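Local coordinates for protein alkaline serine protease (Thermobifida fusca, PDB 2PFE) that probably cleaves internal peptide bonds of proteins as a serine endopeptidase of the chymotrypsin-like S1 family, this chain being the protease part of a longer precursor, at residues A2-N7 with T72-R77; I18-R23 with L181-G186; V83-S88 with S148-V153. All coordinates share one frame; numbering follows the deposited sequence.

The three contacts lie where the two beta-barrels of the chymotrypsin-like fold meet, with centres 9 to 11 Å apart. Interaction 1 sets the N-terminal strand against strand 74-76, and interaction 3 takes up the chain from the end of the neighbouring strand 82-84 and fastens it to strand 149-157 of the second barrel. Interaction 2 brings the C-terminus back to the first barrel. Val85 ties them together: its N lies 2.8 Å from Pro73 O and its O 2.8 Å from Gly186 N, both probable hydrogen bonds. None belongs to the predicted catalytic triad of His35, Asp59 and Ser140; Gly5 of interaction 1 and the Phe20 side chain of interaction 2 are each about 13 Å from the bound inhibitor.

Interaction 1: residues A2-N7 with T72-R77; sequences AIIGGN and TPLVNR
Thr72 meets the N-terminal strand with both branches of its side chain. Its hydroxyl stands between the backbone N and carbonyl carbon (chi1 78°), from where OG1 donates to Ile3 O at 2.7 Å while accepting from Leu74 N at 3.1 Å, which makes an ST turn. The methyl CG2, beside the backbone N, meets the same strand one residue earlier, 3.7 Å from Ala2 CB. An alanine here would probably loosen the start of the N-terminal strand, since it would lose the donor to Ile3 O, the acceptor that steadies the corner at Pro73, and the methyl contact with Ala2. Beyond that corner the chain runs as strand 74-76, which meets strand 2-5 at a single parallel bridge, Gly5 with Val75; with strand 82-84 it forms a hairpin wedged between the two barrels, so that Val75 reaches Phe20 of one and Leu145 of the other. Gly5 N donates to Leu74 O (2.9 Å), and Gly5 O receives Asn76 N at 2.8 Å almost along the C=O axis. Glycine suits this place because a beta carbon would come 3.0 Å from Val75 CG2. Ile4 lays CG2 over the backbone, 3.5 Å from Asn76 N. Asn76, with CG anti to its N, sends ND2 to Asn7 OD1 at 2.9 Å; the two amide planes stand 84° apart, and Asn76 OD1 accepts from Tyr78 N.

Interaction 2: residues I18-R23 with L181-G186; sequences IGFSVR and LQLVTG
Leu183 holds CG anti to its backbone N (chi1 -172°), and this swings the CD1 branch across to Phe20, where it touches CB at 3.6 Å and approaches the first ring carbon. In Val184 it is CG1 that lies anti to the N (chi1 174°), so CG2 is left beside the N, facing the first strand; there it packs 3.8 Å from Arg23 CG. Arg23 is extended from CG to NE, which lets its aliphatic part and NE pass along CG2 of this valine on the exposed edge of the sheet, the methylenes covering the valine while the residue itself stays exposed. Val22 turns CG2 to the branched end of Leu181, reaching CD2 at 4.2 Å, and both side chains lean on Leu176 of helix 172-179. The backbones are paired antiparallel: Arg23 and Gln182 form the hydrogen-bonded pair, with Arg23 N to Gln182 O and Gln182 N to Arg23 O both at 2.8 Å, and Val22 and Leu183 the non-hydrogen-bonded one. Short strand 182-183 thus adds an outermost strand to the sheet of the first barrel. It follows helix 172-179, a C-terminal helix that crosses back to the first barrel, a familiar feature of chymotrypsin-like proteases. At the other end of the contact strand 20-24 opens with a classic beta bulge, Gly19 and Phe20 both facing Ala31, and the Phe20 ring is buried between the barrels against Pro143, Leu145 and Ala150. Ser21 OG bonds to Thr72 O, so this buried hydroxyl is satisfied. Ser21 O accepts Val184 N at 3.1 Å from 39° above the carbonyl plane, and a water sits between this oxygen (3.0 Å) and Val184 O (2.7 Å).

Interaction 3: residues V83-S88 with S148-V153; sequences VTVTGS and SQAQGV
The connection that leads from strand 82-84 toward the second barrel is fastened here to the start of strand 149-157, one of that barrel's strands. Two nearly straight backbone hydrogen bonds join the segments: Thr86 N donates to Ser148 O at 2.9 Å, and Ala150 N to Gly87 O at 2.8 Å, on a lone pair. Beside the first of these the hydroxyls of Thr86 and Ser148, each set between its own N and carbonyl carbon, meet tip to tip, OG1 to OG 2.8 Å. Small polar residues suit this partly exposed place, where the side chains are short enough to bond directly. Gln149 bends at chi2 and folds its amide over Gly87, bringing Gln149 OE1 to 3.0 Å from Gly87 C; OE1 accepts a hydrogen bond from Gln89 N. A beta carbon at position 87 would fall 2.7 Å from OE1, so glycine fits. A water donates to both Ser88 O (2.8 Å) and Ala150 O (2.9 Å). Ser88 OG is hydrogen-bonded to Asn173 OD1 at the start of helix 172-179. On the buried side Val85 CG1 lies 4.1 Å from Ala150 CB, and both residues pack on Phe20 of strand 20-24 and on Leu183 of strand 182-183.

Interaction 1: residues A2-N7 with T72-R77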
# COMPACT_ATOMS: atom_id res chain seq x y z
N ALA A 2 -15.27 -7.96 -2.48
CA ALA A 2 -14.14 -8.18 -1.57
C ALA A 2 -13.10 -7.08 -1.75
O ALA A 2 -12.78 -6.71 -2.88
CB ALA A 2 -13.50 -9.54 -1.84
N ILE A 3 -12.58 -6.57 -0.63
CA ILE A 3 -11.43 -5.68 -0.63
C ILE A 3 -10.18 -6.55 -0.66
O ILE A 3 -9.92 -7.29 0.27
CB ILE A 3 -11.39 -4.77 0.63
CG1 ILE A 3 -12.65 -3.90 0.74
CG2 ILE A 3 -10.16 -3.89 0.64
CD1 ILE A 3 -12.89 -2.98 -0.44
N ILE A 4 -9.39 -6.41 -1.72
CA ILE A 4 -8.21 -7.26 -1.92
C ILE A 4 -6.99 -6.37 -2.22
O ILE A 4 -7.01 -5.51 -3.12
CB ILE A 4 -8.46 -8.37 -3.00
CG1 ILE A 4 -9.57 -9.33 -2.54
CG2 ILE A 4 -7.17 -9.15 -3.29
CD1 ILE A 4 -9.93 -10.38 -3.52
N GLY A 5 -5.92 -6.58 -1.46
CA GLY A 5 -4.73 -5.76 -1.66
C GLY A 5 -4.20 -5.91 -3.07
O GLY A 5 -4.14 -7.01 -3.61
N GLY A 6 -3.79 -4.78 -3.68
CA GLY A 6 -3.27 -4.80 -5.04
C GLY A 6 -4.30 -4.47 -6.11
O GLY A 6 -3.95 -4.20 -7.26
N ASN A 7 -5.57 -4.50 -5.74
CA ASN A 7 -6.63 -4.14 -6.66
C ASN A 7 -6.81 -2.62 -6.72
O ASN A 7 -6.52 -1.91 -5.75
CB ASN A 7 -7.94 -4.82 -6.25
CG ASN A 7 -8.01 -6.28 -6.65
OD1 ASN A 7 -7.15 -6.79 -7.38
ND2 ASN A 7 -9.05 -6.96 -6.17
N THR A 72 -10.99 -8.37 3.50
CA THR A 72 -10.41 -9.71 3.46
C THR A 72 -8.94 -9.61 3.87
O THR A 72 -8.31 -8.54 3.75
CB THR A 72 -10.50 -10.36 2.05
OG1 THR A 72 -9.48 -9.82 1.20
CG2 THR A 72 -11.90 -10.19 1.41
N PRO A 73 -8.36 -10.72 4.36
CA PRO A 73 -6.91 -10.71 4.59
C PRO A 73 -6.12 -11.09 3.34
O PRO A 73 -5.07 -11.73 3.43
CB PRO A 73 -6.75 -11.80 5.65
CG PRO A 73 -7.79 -12.80 5.30
CD PRO A 73 -8.98 -12.00 4.79
N LEU A 74 -6.61 -10.68 2.17
CA LEU A 74 -6.07 -11.18 0.91
C LEU A 74 -5.30 -10.12 0.14
O LEU A 74 -5.62 -8.93 0.22
CB LEU A 74 -7.19 -11.70 0.03
CG LEU A 74 -7.92 -12.91 0.60
CD1 LEU A 74 -9.08 -13.29 -0.31
CD2 LEU A 74 -6.95 -14.08 0.82
N VAL A 75 -4.29 -10.59 -0.59
CA VAL A 75 -3.57 -9.77 -1.58
C VAL A 75 -3.62 -10.49 -2.93
O VAL A 75 -3.49 -11.72 -2.98
CB VAL A 75 -2.11 -9.51 -1.13
CG1 VAL A 75 -1.27 -8.95 -2.29
CG2 VAL A 75 -2.07 -8.56 0.09
N ASN A 76 -3.81 -9.73 -4.00
CA ASN A 76 -3.86 -10.29 -5.35
C ASN A 76 -2.45 -10.68 -5.81
O ASN A 76 -1.52 -9.86 -5.78
CB ASN A 76 -4.51 -9.28 -6.29
CG ASN A 76 -4.92 -9.89 -7.62
OD1 ASN A 76 -4.42 -10.94 -8.03
ND2 ASN A 76 -5.81 -9.20 -8.32
N ARG A 77 -2.31 -11.95 -6.20
CA ARG A 77 -1.04 -12.50 -6.63
C ARG A 77 -0.83 -12.29 -8.13
O ARG A 77 0.28 -12.47 -8.64
CB ARG A 77 -0.98 -13.98 -6.21
CG ARG A 77 0.21 -14.79 -6.67
CD ARG A 77 1.52 -14.18 -6.17
NE ARG A 77 2.68 -15.02 -6.51
CZ ARG A 77 3.28 -15.05 -7.70
NH1 ARG A 77 2.84 -14.31 -8.71
NH2 ARG A 77 4.32 -15.86 -7.89

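Interaction 2: residues I18-R23 with L181-G186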
# COMPACT_ATOMS: atom_id res chain seq x y z
N ILE A 18 -5.28 -0.60 -3.65
CA ILE A 18 -5.57 -0.95 -2.27
C ILE A 18 -4.32 -1.58 -1.64
O ILE A 18 -3.70 -2.47 -2.22
CB ILE A 18 -6.74 -1.97 -2.23
CG1 ILE A 18 -8.03 -1.31 -2.73
CG2 ILE A 18 -6.88 -2.62 -0.83
CD1 ILE A 18 -9.16 -2.32 -3.08
N GLY A 19 -3.97 -1.11 -0.45
CA GLY A 19 -2.90 -1.72 0.32
C GLY A 19 -3.32 -2.98 1.04
O GLY A 19 -3.16 -4.07 0.52
N PHE A 20 -3.84 -2.82 2.27
CA PHE A 20 -4.27 -3.94 3.11
C PHE A 20 -5.61 -3.59 3.76
O PHE A 20 -5.78 -2.48 4.26
CB PHE A 20 -3.29 -4.19 4.27
CG PHE A 20 -1.90 -4.63 3.85
CD1 PHE A 20 -0.85 -3.72 3.76
CD2 PHE A 20 -1.64 -5.96 3.56
CE1 PHE A 20 0.44 -4.15 3.38
CE2 PHE A 20 -0.37 -6.39 3.17
CZ PHE A 20 0.67 -5.49 3.10
N SER A 21 -6.53 -4.53 3.79
CA SER A 21 -7.74 -4.36 4.62
C SER A 21 -7.35 -4.07 6.07
O SER A 21 -6.42 -4.70 6.62
CB SER A 21 -8.62 -5.60 4.60
OG SER A 21 -9.22 -5.80 3.33
N VAL A 22 -8.08 -3.14 6.69
CA VAL A 22 -7.90 -2.79 8.11
C VAL A 22 -9.24 -2.62 8.81
O VAL A 22 -10.27 -2.49 8.15
CB VAL A 22 -7.06 -1.48 8.30
CG1 VAL A 22 -5.62 -1.64 7.81
CG2 VAL A 22 -7.74 -0.27 7.66
N ARG A 23 -9.20 -2.65 10.14
CA ARG A 23 -10.34 -2.27 10.97
C ARG A 23 -9.94 -1.14 11.91
O ARG A 23 -8.77 -1.03 12.29
CB ARG A 23 -10.82 -3.45 11.83
CG ARG A 23 -11.27 -4.66 11.06
CD ARG A 23 -11.60 -5.80 12.01
NE ARG A 23 -11.92 -7.02 11.28
CZ ARG A 23 -13.07 -7.25 10.64
NH1 ARG A 23 -14.04 -6.34 10.65
NH2 ARG A 23 -13.25 -8.40 10.00
N LEU A 181 -5.09 1.59 13.73
CA LEU A 181 -5.71 0.56 12.87
C LEU A 181 -5.25 -0.85 13.24
O LEU A 181 -4.11 -1.04 13.70
CB LEU A 181 -5.35 0.82 11.40
CG LEU A 181 -5.75 2.20 10.88
CD1 LEU A 181 -5.17 2.47 9.50
CD2 LEU A 181 -7.27 2.36 10.88
N GLN A 182 -6.14 -1.83 13.02
CA GLN A 182 -5.80 -3.23 13.18
C GLN A 182 -5.78 -3.87 11.79
O GLN A 182 -6.72 -3.71 11.01
CB GLN A 182 -6.81 -3.93 14.11
CG GLN A 182 -6.82 -3.36 15.55
CD GLN A 182 -7.57 -2.03 15.68
OE1 GLN A 182 -8.70 -1.89 15.19
NE2 GLN A 182 -6.95 -1.05 16.37
N LEU A 183 -4.69 -4.58 11.49
CA LEU A 183 -4.56 -5.30 10.23
C LEU A 183 -5.51 -6.49 10.17
O LEU A 183 -5.62 -7.25 11.14
CB LEU A 183 -3.12 -5.79 10.08
CG LEU A 183 -2.68 -6.41 8.75
CD1 LEU A 183 -2.63 -5.38 7.63
CD2 LEU A 183 -1.32 -7.06 8.94
N VAL A 184 -6.20 -6.66 9.04
CA VAL A 184 -7.05 -7.84 8.85
C VAL A 184 -6.16 -9.01 8.41
O VAL A 184 -5.46 -8.94 7.40
CB VAL A 184 -8.21 -7.56 7.87
CG1 VAL A 184 -8.99 -8.85 7.57
CG2 VAL A 184 -9.16 -6.51 8.45
N THR A 185 -6.16 -10.07 9.22
CA THR A 185 -5.27 -11.22 8.99
C THR A 185 -6.06 -12.53 8.89
O THR A 185 -7.20 -12.62 9.34
CB THR A 185 -4.20 -11.34 10.10
OG1 THR A 185 -4.84 -11.54 11.36
CG2 THR A 185 -3.32 -10.09 10.17
N GLY A 186 -5.43 -13.54 8.28
CA GLY A 186 -6.04 -14.86 8.09
C GLY A 186 -5.07 -15.96 8.47
O GLY A 186 -4.07 -15.70 9.15
OXT GLY A 186 -5.24 -17.12 8.12
O HOH W 1 -5.07 -7.12 5.44

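Interaction 3: residues V83-S88 with S148-V153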
# COMPACT_ATOMS: atom_id res chain seq x y z
N VAL A 83 -2.63 -14.26 -2.06
CA VAL A 83 -1.79 -14.57 -0.88
C VAL A 83 -2.53 -14.11 0.39
O VAL A 83 -3.13 -13.02 0.42
CB VAL A 83 -0.38 -13.89 -0.94
CG1 VAL A 83 0.51 -14.39 0.19
CG2 VAL A 83 0.30 -14.13 -2.28
N THR A 84 -2.49 -14.93 1.43
CA THR A 84 -3.13 -14.58 2.70
C THR A 84 -2.14 -13.89 3.63
O THR A 84 -1.04 -14.40 3.86
CB THR A 84 -3.73 -15.81 3.39
OG1 THR A 84 -4.71 -16.39 2.52
CG2 THR A 84 -4.41 -15.42 4.72
N VAL A 85 -2.54 -12.72 4.13
CA VAL A 85 -1.75 -11.93 5.09
C VAL A 85 -2.02 -12.48 6.49
O VAL A 85 -3.17 -12.57 6.92
CB VAL A 85 -2.15 -10.44 5.03
CG1 VAL A 85 -1.34 -9.62 6.02
CG2 VAL A 85 -1.96 -9.88 3.62
N THR A 86 -0.96 -12.89 7.19
CA THR A 86 -1.13 -13.46 8.53
C THR A 86 -0.59 -12.56 9.66
O THR A 86 -0.75 -12.86 10.84
CB THR A 86 -0.47 -14.84 8.65
OG1 THR A 86 0.93 -14.70 8.46
CG2 THR A 86 -1.03 -15.83 7.64
N GLY A 87 0.07 -11.46 9.30
CA GLY A 87 0.68 -10.59 10.29
C GLY A 87 1.50 -9.51 9.60
O GLY A 87 1.46 -9.39 8.36
N SER A 88 2.23 -8.72 10.39
CA SER A 88 3.08 -7.66 9.86
C SER A 88 4.47 -7.66 10.52
O SER A 88 5.03 -6.60 10.83
CB SER A 88 2.41 -6.29 10.01
OG SER A 88 2.15 -6.01 11.37
N SER A 148 4.02 -14.31 4.10
CA SER A 148 2.68 -13.88 4.52
C SER A 148 2.68 -12.64 5.44
O SER A 148 1.65 -12.26 6.02
CB SER A 148 1.98 -15.04 5.22
OG SER A 148 2.71 -15.37 6.38
N GLN A 149 3.84 -11.98 5.54
CA GLN A 149 3.99 -10.84 6.45
C GLN A 149 3.96 -9.49 5.72
O GLN A 149 4.81 -9.21 4.86
CB GLN A 149 5.28 -10.97 7.28
CG GLN A 149 5.34 -12.27 8.11
CD GLN A 149 4.29 -12.36 9.22
OE1 GLN A 149 3.86 -11.35 9.78
NE2 GLN A 149 3.88 -13.58 9.54
N ALA A 150 2.96 -8.67 6.07
CA ALA A 150 2.80 -7.33 5.52
C ALA A 150 4.01 -6.47 5.86
O ALA A 150 4.47 -6.46 7.01
CB ALA A 150 1.53 -6.69 6.09
N GLN A 151 4.53 -5.75 4.86
CA GLN A 151 5.71 -4.89 5.00
C GLN A 151 5.43 -3.40 4.85
O GLN A 151 6.08 -2.61 5.55
CB GLN A 151 6.81 -5.27 4.00
CG GLN A 151 7.32 -6.71 4.16
CD GLN A 151 7.81 -7.00 5.56
OE1 GLN A 151 8.62 -6.25 6.09
NE2 GLN A 151 7.31 -8.09 6.17
N GLY A 152 4.53 -3.02 3.94
CA GLY A 152 4.37 -1.62 3.61
C GLY A 152 3.42 -1.41 2.47
O GLY A 152 2.83 -2.38 1.97
N VAL A 153 3.28 -0.15 2.09
CA VAL A 153 2.48 0.25 0.95
C VAL A 153 3.34 1.08 -0.01
O VAL A 153 4.21 1.84 0.42
CB VAL A 153 1.21 1.03 1.38
CG1 VAL A 153 0.27 0.12 2.19
CG2 VAL A 153 1.56 2.24 2.19
O HOH W 2 6.21 -5.07 8.83